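Local coordinates for protein nadb-ler3 (Gallus gallus, PDB 3WXB) that reduces carbonyl compounds with NAD(P)H as a short-chain dehydrogenase/reductase of chicken fatty liver, at residues I114-A122 and E135-P144; C169-T180 and G220-P228. All coordinates share one frame; numbering follows the deposited sequence.

Contact 1. Residues I114-A122 and E135-P144. With NDP (NADPH dihydro-nicotinamide-adenine-dinucleotide phosphate), chain C.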
loop_
_atom_site.group_PDB
_atom_site.type_symbol
_atom_site.label_atom_id
_atom_site.label_comp_id
_atom_site.label_asym_id
_atom_site.label_seq_id
_atom_site.Cartn_x
_atom_site.Cartn_y
_atom_site.Cartn_z
ATOM N N ILE A 114 10.070 7.003 15.142
ATOM C CA ILE A 114 10.613 6.377 13.953
ATOM C C ILE A 114 10.053 4.946 13.817
ATOM O O ILE A 114 10.486 4.023 14.566
ATOM C CB ILE A 114 12.145 6.325 13.981
ATOM C CG1 ILE A 114 12.708 7.785 14.149
ATOM C CG2 ILE A 114 12.691 5.696 12.693
ATOM C CD1 ILE A 114 14.268 7.865 14.265
ATOM N N ASN A 115 9.148 4.770 12.841
ATOM C CA ASN A 115 8.617 3.434 12.481
ATOM C C ASN A 115 9.544 2.690 11.565
ATOM O O ASN A 115 9.534 2.896 10.351
ATOM C CB ASN A 115 7.251 3.581 11.837
ATOM C CG ASN A 115 6.171 3.926 12.844
ATOM O OD1 ASN A 115 5.944 3.184 13.813
ATOM N ND2 ASN A 115 5.462 5.047 12.607
ATOM N N ASN A 116 10.369 1.838 12.130
ATOM C CA ASN A 116 11.428 1.194 11.398
ATOM C C ASN A 116 11.209 -0.328 11.336
ATOM O O ASN A 116 11.633 -0.990 10.386
ATOM C CB ASN A 116 12.754 1.515 12.092
ATOM C CG ASN A 116 13.888 0.564 11.698
ATOM O OD1 ASN A 116 14.536 0.716 10.653
ATOM N ND2 ASN A 116 14.133 -0.464 12.562
ATOM N N ALA A 117 10.591 -0.881 12.372
ATOM C CA ALA A 117 10.398 -2.336 12.424
ATOM C C ALA A 117 9.788 -2.765 11.117
ATOM O O ALA A 117 8.786 -2.195 10.743
ATOM C CB ALA A 117 9.431 -2.675 13.508
ATOM N N GLY A 118 10.333 -3.810 10.487
ATOM C CA GLY A 118 9.634 -4.410 9.368
ATOM C C GLY A 118 10.131 -5.764 8.899
ATOM O O GLY A 118 11.189 -6.211 9.325
ATOM N N ILE A 119 9.352 -6.366 7.997
ATOM C CA ILE A 119 9.676 -7.636 7.380
ATOM C C ILE A 119 9.512 -7.676 5.858
ATOM O O ILE A 119 8.675 -6.921 5.271
ATOM C CB ILE A 119 8.881 -8.829 7.999
ATOM C CG1 ILE A 119 7.370 -8.660 7.758
ATOM C CG2 ILE A 119 9.294 -8.985 9.478
ATOM C CD1 ILE A 119 6.429 -9.941 8.150
ATOM N N ALA A 120 10.265 -8.595 5.249
ATOM C CA ALA A 120 10.176 -8.930 3.811
ATOM C C ALA A 120 10.195 -10.466 3.683
ATOM O O ALA A 120 10.900 -11.146 4.445
ATOM C CB ALA A 120 11.372 -8.374 3.033
ATOM N N ARG A 121 9.460 -11.000 2.728
ATOM C CA ARG A 121 9.480 -12.446 2.542
ATOM C C ARG A 121 9.906 -12.702 1.102
ATOM O O ARG A 121 9.841 -11.790 0.281
ATOM C CB ARG A 121 8.117 -13.049 2.902
ATOM C CG ARG A 121 8.112 -13.723 4.293
ATOM C CD ARG A 121 7.522 -13.009 5.475
ATOM N NE ARG A 121 6.160 -13.487 5.680
ATOM C CZ ARG A 121 5.487 -13.645 6.823
ATOM N NH1 ARG A 121 5.974 -13.392 8.033
ATOM N NH2 ARG A 121 4.252 -14.095 6.724
ATOM N N ALA A 122 10.318 -13.936 0.807
ATOM C CA ALA A 122 11.054 -14.268 -0.424
ATOM C C ALA A 122 10.191 -14.949 -1.443
ATOM O O ALA A 122 10.674 -15.547 -2.387
ATOM C CB ALA A 122 12.266 -15.148 -0.100
ATOM N N GLU A 135 0.201 -10.808 6.588
ATOM C CA GLU A 135 1.131 -10.604 7.685
ATOM C C GLU A 135 2.138 -9.449 7.453
ATOM O O GLU A 135 2.500 -8.725 8.393
ATOM C CB GLU A 135 1.884 -11.889 8.016
ATOM C CG GLU A 135 0.902 -12.895 8.745
ATOM C CD GLU A 135 1.531 -14.228 9.065
ATOM O OE1 GLU A 135 2.650 -14.496 8.617
ATOM O OE2 GLU A 135 0.867 -15.005 9.791
ATOM N N VAL A 136 2.626 -9.366 6.235
ATOM C CA VAL A 136 3.647 -8.366 5.859
ATOM C C VAL A 136 2.971 -6.999 5.888
ATOM O O VAL A 136 3.532 -6.023 6.387
ATOM C CB VAL A 136 4.282 -8.668 4.447
ATOM C CG1 VAL A 136 5.307 -7.541 4.017
ATOM C CG2 VAL A 136 5.077 -10.028 4.467
ATOM N N TYR A 137 1.721 -6.949 5.448
ATOM C CA TYR A 137 0.904 -5.727 5.583
ATOM C C TYR A 137 0.647 -5.281 7.023
ATOM O O TYR A 137 0.756 -4.069 7.381
ATOM C CB TYR A 137 -0.435 -5.904 4.927
ATOM C CG TYR A 137 -1.215 -4.621 4.699
ATOM C CD1 TYR A 137 -2.421 -4.367 5.386
ATOM C CD2 TYR A 137 -0.732 -3.644 3.784
ATOM C CE1 TYR A 137 -3.158 -3.190 5.172
ATOM C CE2 TYR A 137 -1.442 -2.486 3.541
ATOM C CZ TYR A 137 -2.634 -2.250 4.235
ATOM O OH TYR A 137 -3.313 -1.111 3.974
ATOM N N THR A 138 0.254 -6.235 7.863
ATOM C CA THR A 138 0.049 -5.803 9.219
ATOM C C THR A 138 1.315 -5.288 9.917
ATOM O O THR A 138 1.251 -4.320 10.644
ATOM C CB THR A 138 -0.903 -6.694 10.122
ATOM O OG1 THR A 138 -0.242 -7.118 11.310
ATOM C CG2 THR A 138 -1.612 -7.703 9.396
ATOM N N THR A 139 2.447 -5.918 9.689
ATOM C CA THR A 139 3.725 -5.462 10.267
ATOM C C THR A 139 4.251 -4.114 9.637
ATOM O O THR A 139 4.734 -3.209 10.350
ATOM C CB THR A 139 4.830 -6.493 9.996
ATOM O OG1 THR A 139 4.436 -7.764 10.555
ATOM C CG2 THR A 139 6.162 -6.074 10.612
ATOM N N ASN A 140 4.183 -4.033 8.313
ATOM C CA ASN A 140 4.792 -2.896 7.587
ATOM C C ASN A 140 3.919 -1.691 7.457
ATOM O O ASN A 140 4.401 -0.564 7.223
ATOM C CB ASN A 140 5.279 -3.363 6.199
ATOM C CG ASN A 140 6.482 -4.279 6.290
ATOM O OD1 ASN A 140 6.958 -4.612 7.403
ATOM N ND2 ASN A 140 7.013 -4.688 5.139
ATOM N N THR A 141 2.623 -1.890 7.536
ATOM C CA THR A 141 1.696 -0.798 7.224
ATOM C C THR A 141 0.747 -0.527 8.333
ATOM O O THR A 141 0.614 0.619 8.774
ATOM C CB THR A 141 0.863 -1.073 5.917
ATOM O OG1 THR A 141 1.729 -1.528 4.870
ATOM C CG2 THR A 141 0.103 0.198 5.483
ATOM N N ILE A 142 0.063 -1.569 8.828
ATOM C CA ILE A 142 -0.919 -1.303 9.886
ATOM C C ILE A 142 -0.210 -0.911 11.211
ATOM O O ILE A 142 -0.673 -0.007 11.903
ATOM C CB ILE A 142 -1.881 -2.540 10.143
ATOM C CG1 ILE A 142 -2.671 -2.882 8.867
ATOM C CG2 ILE A 142 -2.823 -2.269 11.360
ATOM C CD1 ILE A 142 -3.635 -4.202 8.977
ATOM N N ALA A 143 0.875 -1.584 11.562
ATOM C CA ALA A 143 1.554 -1.282 12.823
ATOM C C ALA A 143 2.051 0.212 12.840
ATOM O O ALA A 143 1.900 0.886 13.847
ATOM C CB ALA A 143 2.701 -2.175 13.013
ATOM N N PRO A 144 2.630 0.718 11.721
ATOM C CA PRO A 144 3.004 2.177 11.799
ATOM C C PRO A 144 1.817 3.032 12.011
ATOM O O PRO A 144 1.928 3.988 12.770
ATOM C CB PRO A 144 3.661 2.444 10.421
ATOM C CG PRO A 144 4.404 1.130 10.227
ATOM C CD PRO A 144 3.324 0.089 10.592
HETATM P PA NDP C . 16.216 -6.269 9.714
HETATM O O1A NDP C . 15.525 -7.479 9.175
HETATM O O2A NDP C . 17.618 -6.324 9.809
HETATM O O5B NDP C . 15.693 -5.888 11.062
HETATM C C5B NDP C . 14.259 -5.982 11.296
HETATM C C4B NDP C . 13.980 -5.339 12.610
HETATM O O4B NDP C . 12.475 -5.129 12.805
HETATM C C3B NDP C . 14.404 -6.213 13.815
HETATM O O3B NDP C . 14.625 -5.257 14.933
HETATM C C2B NDP C . 13.115 -7.005 14.097
HETATM O O2B NDP C . 13.041 -7.553 15.431
HETATM C C1B NDP C . 12.039 -5.895 13.934
HETATM N N9A NDP C . 10.647 -6.545 13.670
HETATM C C8A NDP C . 10.210 -7.304 12.635
HETATM N N7A NDP C . 8.933 -7.657 12.879
HETATM C C5A NDP C . 8.618 -7.254 14.099
HETATM C C6A NDP C . 7.488 -7.357 14.820
HETATM N N6A NDP C . 6.446 -8.035 14.306
HETATM N N1A NDP C . 7.404 -6.778 16.030
HETATM C C2A NDP C . 8.451 -6.042 16.521
HETATM N N3A NDP C . 9.619 -5.964 15.775
HETATM C C4A NDP C . 9.657 -6.530 14.573
HETATM O O3 NDP C . 15.678 -5.081 8.716
HETATM P PN NDP C . 16.491 -3.720 8.405
HETATM O O1N NDP C . 17.239 -3.928 7.171
HETATM O O2N NDP C . 17.140 -3.197 9.622
HETATM O O5D NDP C . 15.181 -2.829 8.018
HETATM C C5D NDP C . 14.575 -1.841 8.875
HETATM C C4D NDP C . 13.578 -1.032 8.030
HETATM O O4D NDP C . 14.249 -0.508 6.894
HETATM C C3D NDP C . 12.503 -2.006 7.466
HETATM O O3D NDP C . 11.273 -1.295 7.563
HETATM C C2D NDP C . 12.875 -2.229 6.057
HETATM O O2D NDP C . 11.742 -2.527 5.245
HETATM C C1D NDP C . 13.502 -0.906 5.687
HETATM N N1N NDP C . 14.400 -1.042 4.511
HETATM C C2N NDP C . 15.565 -1.824 4.529
HETATM C C3N NDP C . 16.374 -1.911 3.391
HETATM C C7N NDP C . 17.581 -2.634 3.376
HETATM O O7N NDP C . 18.232 -2.698 2.331
HETATM N N7N NDP C . 18.037 -3.131 4.569
HETATM C C4N NDP C . 15.992 -1.254 2.203
HETATM C C5N NDP C . 14.830 -0.474 2.141
HETATM C C6N NDP C . 14.005 -0.377 3.273
HETATM P P2B NDP C . 13.555 -9.096 15.724
HETATM O O1X NDP C . 12.719 -9.314 16.913
HETATM O O2X NDP C . 15.007 -8.906 15.859
HETATM O O3X NDP C . 13.115 -9.868 14.531
HETATM O O HOH W 1 6.344 -1.542 11.969
#
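Glu135 and Arg121 pair at the outer end of a contact that sets helix 130-160 against the Asn-Asn-Ala-Gly motif (Asn115 to Gly118), which leaves the end of strand 112-115, a signature of the short-chain dehydrogenase/reductase Rossmann fold. The salt bridge from Arg121 NH2 to Glu135 OE1 is modelled at 2.5 Å, a length probably shortened by imprecise placing of these partly exposed groups. Asp132 shares the same NH2 and Lys131 the same OE1. Val136 lays CG2 over one face of the Arg121 guanidinium and also against Ile119 CD1 (3.9 Å). Ile119 holds CG1 between its backbone N and carbonyl carbon (chi1 63°), which turns CG1 and CD1 to the helix and CG2 to the adenine of NADPH. Thr139 CG2 lies 3.9 Å from N7A of that adenine and also packs on Ile119 CG1, while a water bridges the carbonyl oxygens of Thr139 and Ala117. Asn140, within a wide pi-type turn, grips one residue twice: Ile119 N gives a nearly straight bond to a lone pair of Asn140 OD1 (3.0 Å, 166°), and Asn140 ND2 donates to Ile119 O (2.8 Å). ND2 also bonds Ser201 OG. A leucine here would probably leave both backbone groups of Ile119 without partners and let the loop beside the cofactor shift. Asn140 probably matches the helix asparagine of the family's catalytic tetrad. Gly118 CA lies 3.3 Å from Asn140 OD1; a CB on Gly118 would run into O3D of the nicotinamide ribose and crowd that oxygen. Pro144 ends the series with its CB 3.8 Å from CG of Asn115, whose ND2 bonds Asn176 OD1.

Contact 2. Residues C169-T180 and G220-P228. With NDP (NADPH dihydro-nicotinamide-adenine-dinucleotide phosphate), chain C; EDO (1,2-ethanediol), chain D.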
loop_
_atom_site.group_PDB
_atom_site.type_symbol
_atom_site.label_atom_id
_atom_site.label_comp_id
_atom_site.label_asym_id
_atom_site.label_seq_id
_atom_site.Cartn_x
_atom_site.Cartn_y
_atom_site.Cartn_z
ATOM N N CYS A 169 11.647 18.030 12.292
ATOM C CA CYS A 169 11.888 16.798 12.993
ATOM C C CYS A 169 12.420 17.044 14.404
ATOM O O CYS A 169 12.592 16.097 15.165
ATOM C CB CYS A 169 12.818 15.924 12.170
ATOM S SG CYS A 169 11.999 15.477 10.655
ATOM N N SER A 170 12.671 18.310 14.763
ATOM C CA SER A 170 13.115 18.638 16.128
ATOM C C SER A 170 11.871 18.945 16.970
ATOM O O SER A 170 11.900 18.823 18.191
ATOM C CB SER A 170 14.085 19.838 16.152
ATOM O OG SER A 170 15.372 19.497 15.636
ATOM N N LYS A 171 10.774 19.307 16.330
ATOM C CA LYS A 171 9.533 19.673 17.032
ATOM C C LYS A 171 8.608 18.444 17.329
ATOM O O LYS A 171 8.500 17.970 18.471
ATOM C CB LYS A 171 8.841 20.795 16.254
ATOM C CG LYS A 171 7.377 21.169 16.715
ATOM C CD LYS A 171 6.790 22.317 15.876
ATOM C CE LYS A 171 5.406 22.634 16.391
ATOM N NZ LYS A 171 4.820 23.861 15.766
ATOM N N ALA A 172 7.922 17.918 16.311
ATOM C CA ALA A 172 7.098 16.727 16.506
ATOM C C ALA A 172 7.016 16.101 15.137
ATOM O O ALA A 172 6.526 16.759 14.206
ATOM C CB ALA A 172 5.699 17.097 16.974
ATOM N N ALA A 173 7.501 14.871 14.996
ATOM C CA ALA A 173 7.603 14.226 13.646
ATOM C C ALA A 173 7.340 12.700 13.728
ATOM O O ALA A 173 7.733 12.081 14.709
ATOM C CB ALA A 173 8.998 14.430 13.038
ATOM N N ILE A 174 6.750 12.139 12.695
ATOM C CA ILE A 174 6.659 10.718 12.467
ATOM C C ILE A 174 7.498 10.403 11.240
ATOM O O ILE A 174 7.322 10.970 10.213
ATOM C CB ILE A 174 5.202 10.271 12.247
ATOM C CG1 ILE A 174 4.363 10.496 13.490
ATOM C CG2 ILE A 174 5.143 8.838 11.799
ATOM C CD1 ILE A 174 2.944 10.589 13.242
ATOM N N ILE A 175 8.426 9.505 11.401
ATOM C CA ILE A 175 9.280 9.081 10.360
ATOM C C ILE A 175 8.931 7.623 10.006
ATOM O O ILE A 175 9.072 6.763 10.804
ATOM C CB ILE A 175 10.764 9.150 10.768
ATOM C CG1 ILE A 175 11.093 10.476 11.422
ATOM C CG2 ILE A 175 11.670 8.833 9.622
ATOM C CD1 ILE A 175 10.496 11.638 10.697
ATOM N N ASN A 176 8.479 7.387 8.798
ATOM C CA ASN A 176 8.227 6.038 8.326
ATOM C C ASN A 176 9.315 5.492 7.430
ATOM O O ASN A 176 9.527 6.021 6.379
ATOM C CB ASN A 176 6.872 5.967 7.672
ATOM C CG ASN A 176 5.787 6.215 8.626
ATOM O OD1 ASN A 176 5.871 5.811 9.729
ATOM N ND2 ASN A 176 4.795 6.923 8.217
ATOM N N ILE A 177 10.006 4.435 7.858
ATOM C CA ILE A 177 11.096 3.913 7.038
ATOM C C ILE A 177 10.484 3.021 5.929
ATOM O O ILE A 177 10.048 1.874 6.209
ATOM C CB ILE A 177 12.124 3.122 7.850
ATOM C CG1 ILE A 177 12.605 3.940 9.057
ATOM C CG2 ILE A 177 13.301 2.661 6.915
ATOM C CD1 ILE A 177 13.335 5.310 8.632
ATOM N N SER A 178 10.533 3.498 4.688
ATOM C CA SER A 178 9.840 2.869 3.591
ATOM C C SER A 178 10.906 2.320 2.662
ATOM O O SER A 178 12.021 2.070 3.110
ATOM C CB SER A 178 8.952 3.909 2.909
ATOM O OG SER A 178 8.080 3.343 1.937
ATOM N N SER A 179 10.623 2.198 1.375
ATOM C CA SER A 179 11.571 1.610 0.434
ATOM C C SER A 179 11.180 2.020 -0.971
ATOM O O SER A 179 9.990 2.088 -1.289
ATOM C CB SER A 179 11.516 0.065 0.472
ATOM O OG SER A 179 12.505 -0.415 -0.411
ATOM N N THR A 180 12.155 2.242 -1.831
ATOM C CA THR A 180 11.888 2.449 -3.261
ATOM C C THR A 180 11.491 1.122 -3.914
ATOM O O THR A 180 10.993 1.120 -5.047
ATOM C CB THR A 180 13.112 3.053 -4.044
ATOM O OG1 THR A 180 14.295 2.321 -3.727
ATOM C CG2 THR A 180 13.341 4.514 -3.687
ATOM N N GLY A 220 0.462 20.372 14.298
ATOM C CA GLY A 220 1.890 20.683 14.368
ATOM C C GLY A 220 2.839 19.476 14.223
ATOM O O GLY A 220 3.985 19.543 14.643
ATOM N N ILE A 221 2.379 18.400 13.592
ATOM C CA ILE A 221 3.195 17.176 13.455
ATOM C C ILE A 221 3.683 16.966 12.020
ATOM O O ILE A 221 2.876 16.961 11.090
ATOM C CB ILE A 221 2.363 15.953 13.909
ATOM C CG1 ILE A 221 2.031 16.163 15.382
ATOM C CG2 ILE A 221 3.190 14.655 13.638
ATOM C CD1 ILE A 221 1.072 15.161 15.955
ATOM N N PHE A 222 4.984 16.822 11.845
ATOM C CA PHE A 222 5.612 16.627 10.556
ATOM C C PHE A 222 5.636 15.118 10.255
ATOM O O PHE A 222 5.818 14.332 11.175
ATOM C CB PHE A 222 7.051 17.134 10.677
ATOM C CG PHE A 222 7.848 16.962 9.444
ATOM C CD1 PHE A 222 7.770 17.871 8.415
ATOM C CD2 PHE A 222 8.641 15.862 9.284
ATOM C CE1 PHE A 222 8.535 17.677 7.243
ATOM C CE2 PHE A 222 9.403 15.657 8.107
ATOM C CZ PHE A 222 9.352 16.582 7.087
ATOM N N CYS A 223 5.451 14.718 8.991
ATOM C CA CYS A 223 5.523 13.289 8.605
ATOM C C CYS A 223 6.324 13.121 7.341
ATOM O O CYS A 223 6.256 13.984 6.438
ATOM C CB CYS A 223 4.122 12.711 8.372
ATOM S SG CYS A 223 3.012 12.917 9.712
ATOM N N VAL A 224 7.092 12.042 7.226
ATOM C CA VAL A 224 7.904 11.849 6.028
ATOM C C VAL A 224 8.207 10.345 5.878
ATOM O O VAL A 224 8.240 9.658 6.891
ATOM C CB VAL A 224 9.239 12.622 6.071
ATOM C CG1 VAL A 224 10.225 12.065 7.148
ATOM C CG2 VAL A 224 9.895 12.632 4.690
ATOM N N ALA A 225 8.396 9.876 4.646
ATOM C CA ALA A 225 8.764 8.475 4.358
ATOM C C ALA A 225 10.200 8.543 3.888
ATOM O O ALA A 225 10.493 9.387 3.014
ATOM C CB ALA A 225 7.884 7.944 3.192
ATOM N N LEU A 226 11.089 7.690 4.404
ATOM C CA LEU A 226 12.479 7.626 3.939
ATOM C C LEU A 226 12.864 6.283 3.337
ATOM O O LEU A 226 12.530 5.214 3.890
ATOM C CB LEU A 226 13.445 7.851 5.121
ATOM C CG LEU A 226 13.338 9.184 5.879
ATOM C CD1 LEU A 226 14.410 9.307 6.958
ATOM C CD2 LEU A 226 13.395 10.325 4.906
ATOM N N HIS A 227 13.577 6.321 2.241
ATOM C CA HIS A 227 14.252 5.149 1.749
ATOM C C HIS A 227 15.676 5.189 2.266
ATOM O O HIS A 227 16.383 6.172 1.994
ATOM C CB HIS A 227 14.265 5.171 0.211
ATOM C CG HIS A 227 15.055 4.051 -0.384
ATOM N ND1 HIS A 227 14.795 2.725 -0.066
ATOM C CD2 HIS A 227 16.123 4.044 -1.216
ATOM C CE1 HIS A 227 15.675 1.956 -0.691
ATOM N NE2 HIS A 227 16.486 2.727 -1.397
ATOM N N PRO A 228 16.122 4.141 3.011
ATOM C CA PRO A 228 17.415 4.087 3.708
ATOM C C PRO A 228 18.512 3.658 2.808
ATOM O O PRO A 228 19.653 3.643 3.209
ATOM C CB PRO A 228 17.175 3.064 4.821
ATOM C CG PRO A 228 16.145 2.142 4.218
ATOM C CD PRO A 228 15.245 2.983 3.393
HETATM P PA NDP C . 16.216 -6.269 9.714
HETATM O O1A NDP C . 15.525 -7.479 9.175
HETATM O O2A NDP C . 17.618 -6.324 9.809
HETATM O O5B NDP C . 15.693 -5.888 11.062
HETATM C C5B NDP C . 14.259 -5.982 11.296
HETATM C C4B NDP C . 13.980 -5.339 12.610
HETATM O O4B NDP C . 12.475 -5.129 12.805
HETATM C C3B NDP C . 14.404 -6.213 13.815
HETATM O O3B NDP C . 14.625 -5.257 14.933
HETATM C C2B NDP C . 13.115 -7.005 14.097
HETATM O O2B NDP C . 13.041 -7.553 15.431
HETATM C C1B NDP C . 12.039 -5.895 13.934
HETATM N N9A NDP C . 10.647 -6.545 13.670
HETATM C C8A NDP C . 10.210 -7.304 12.635
HETATM N N7A NDP C . 8.933 -7.657 12.879
HETATM C C5A NDP C . 8.618 -7.254 14.099
HETATM C C6A NDP C . 7.488 -7.357 14.820
HETATM N N6A NDP C . 6.446 -8.035 14.306
HETATM N N1A NDP C . 7.404 -6.778 16.030
HETATM C C2A NDP C . 8.451 -6.042 16.521
HETATM N N3A NDP C . 9.619 -5.964 15.775
HETATM C C4A NDP C . 9.657 -6.530 14.573
HETATM O O3 NDP C . 15.678 -5.081 8.716
HETATM P PN NDP C . 16.491 -3.720 8.405
HETATM O O1N NDP C . 17.239 -3.928 7.171
HETATM O O2N NDP C . 17.140 -3.197 9.622
HETATM O O5D NDP C . 15.181 -2.829 8.018
HETATM C C5D NDP C . 14.575 -1.841 8.875
HETATM C C4D NDP C . 13.578 -1.032 8.030
HETATM O O4D NDP C . 14.249 -0.508 6.894
HETATM C C3D NDP C . 12.503 -2.006 7.466
HETATM O O3D NDP C . 11.273 -1.295 7.563
HETATM C C2D NDP C . 12.875 -2.229 6.057
HETATM O O2D NDP C . 11.742 -2.527 5.245
HETATM C C1D NDP C . 13.502 -0.906 5.687
HETATM N N1N NDP C . 14.400 -1.042 4.511
HETATM C C2N NDP C . 15.565 -1.824 4.529
HETATM C C3N NDP C . 16.374 -1.911 3.391
HETATM C C7N NDP C . 17.581 -2.634 3.376
HETATM O O7N NDP C . 18.232 -2.698 2.331
HETATM N N7N NDP C . 18.037 -3.131 4.569
HETATM C C4N NDP C . 15.992 -1.254 2.203
HETATM C C5N NDP C . 14.830 -0.474 2.141
HETATM C C6N NDP C . 14.005 -0.377 3.273
HETATM P P2B NDP C . 13.555 -9.096 15.724
HETATM O O1X NDP C . 12.719 -9.314 16.913
HETATM O O2X NDP C . 15.007 -8.906 15.859
HETATM O O3X NDP C . 13.115 -9.868 14.531
HETATM C C1 EDO D . 15.001 -4.395 0.559
HETATM O O1 EDO D . 15.009 -5.577 -0.299
HETATM C C2 EDO D . 14.815 -3.159 -0.331
HETATM O O2 EDO D . 13.654 -2.554 0.305
HETATM O O HOH W 2 6.697 19.483 13.671
#
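Ala172 O and Phe222 N form the first of six backbone hydrogen bonds (2.8 Å, nearly straight at 174°) that join strands 173-177 and 222-227 side by side and parallel, their axes 10° apart. The strands then exchange bonds in alternation, down to Ser178 N on Leu226 O (2.8 Å), just beyond the end of the first strand. CA-H...O contacts supplement them, as from Ala173 CA to Phe222 O. Side chains pack on both faces. Ile175 and Val224 lie alongside each other and point the same way, CD1 of the first 3.6 Å from CG1 of the second, and Ile175 CG2 meets Leu226 CD1. On the other face Ile174 and Cys223 look to the neighbouring helices, and the polar Asn176 hydrogen-bonds Thr209 OG1 through ND2 and Asn115 ND2 through OD1. Aromatic contacts mark the two ends. Phe222, with CG anti to its N (chi1 178°), brings its ring beside Cys169, whose SG approaches CE2 obliquely at 3.6 Å. At the far end Thr180 turns CG2 over a face of the His227 ring, 4.0 Å from its centroid, a CH-pi contact. Toward the cofactor, Ile177 CG2 touches O4D of the nicotinamide ribose, while Pro228 CG (3.4 Å from C6N) and Ser178 O border the dihydronicotinamide. Ser179 OG bonds O2 of an ethanediol, probably from the crystallisation liquor, that Tyr198 OH also holds; it may mark where a carbonyl substrate sits. Two neighbouring parallel strands linked through helix 196-216 make a beta-alpha-beta crossover, and their C-terminal ends edging the nicotinamide site are characteristic of the Rossmann fold in short-chain dehydrogenases/reductases.

From the N terminus, the chain leaves strand 112-115, passes through the cofactor loop and soon turns into helix 130-160, where contact 1 closes a short loop of 12 residues. That helix leads on to strand 173-177, laid next to strand 112-115, so one beta-alpha-beta crossover is complete as contact 2 begins. Contact 2 then closes a longer loop of 39 residues that holds helix 196-216. The two loops neither nest nor cross; they follow in series. They meet in the sheet, where Asn115 N and O probably bond Ile175 O and Ile177 N. Both border NADPH: contact 1 reaches its adenine and both riboses, contact 2 its nicotinamide half.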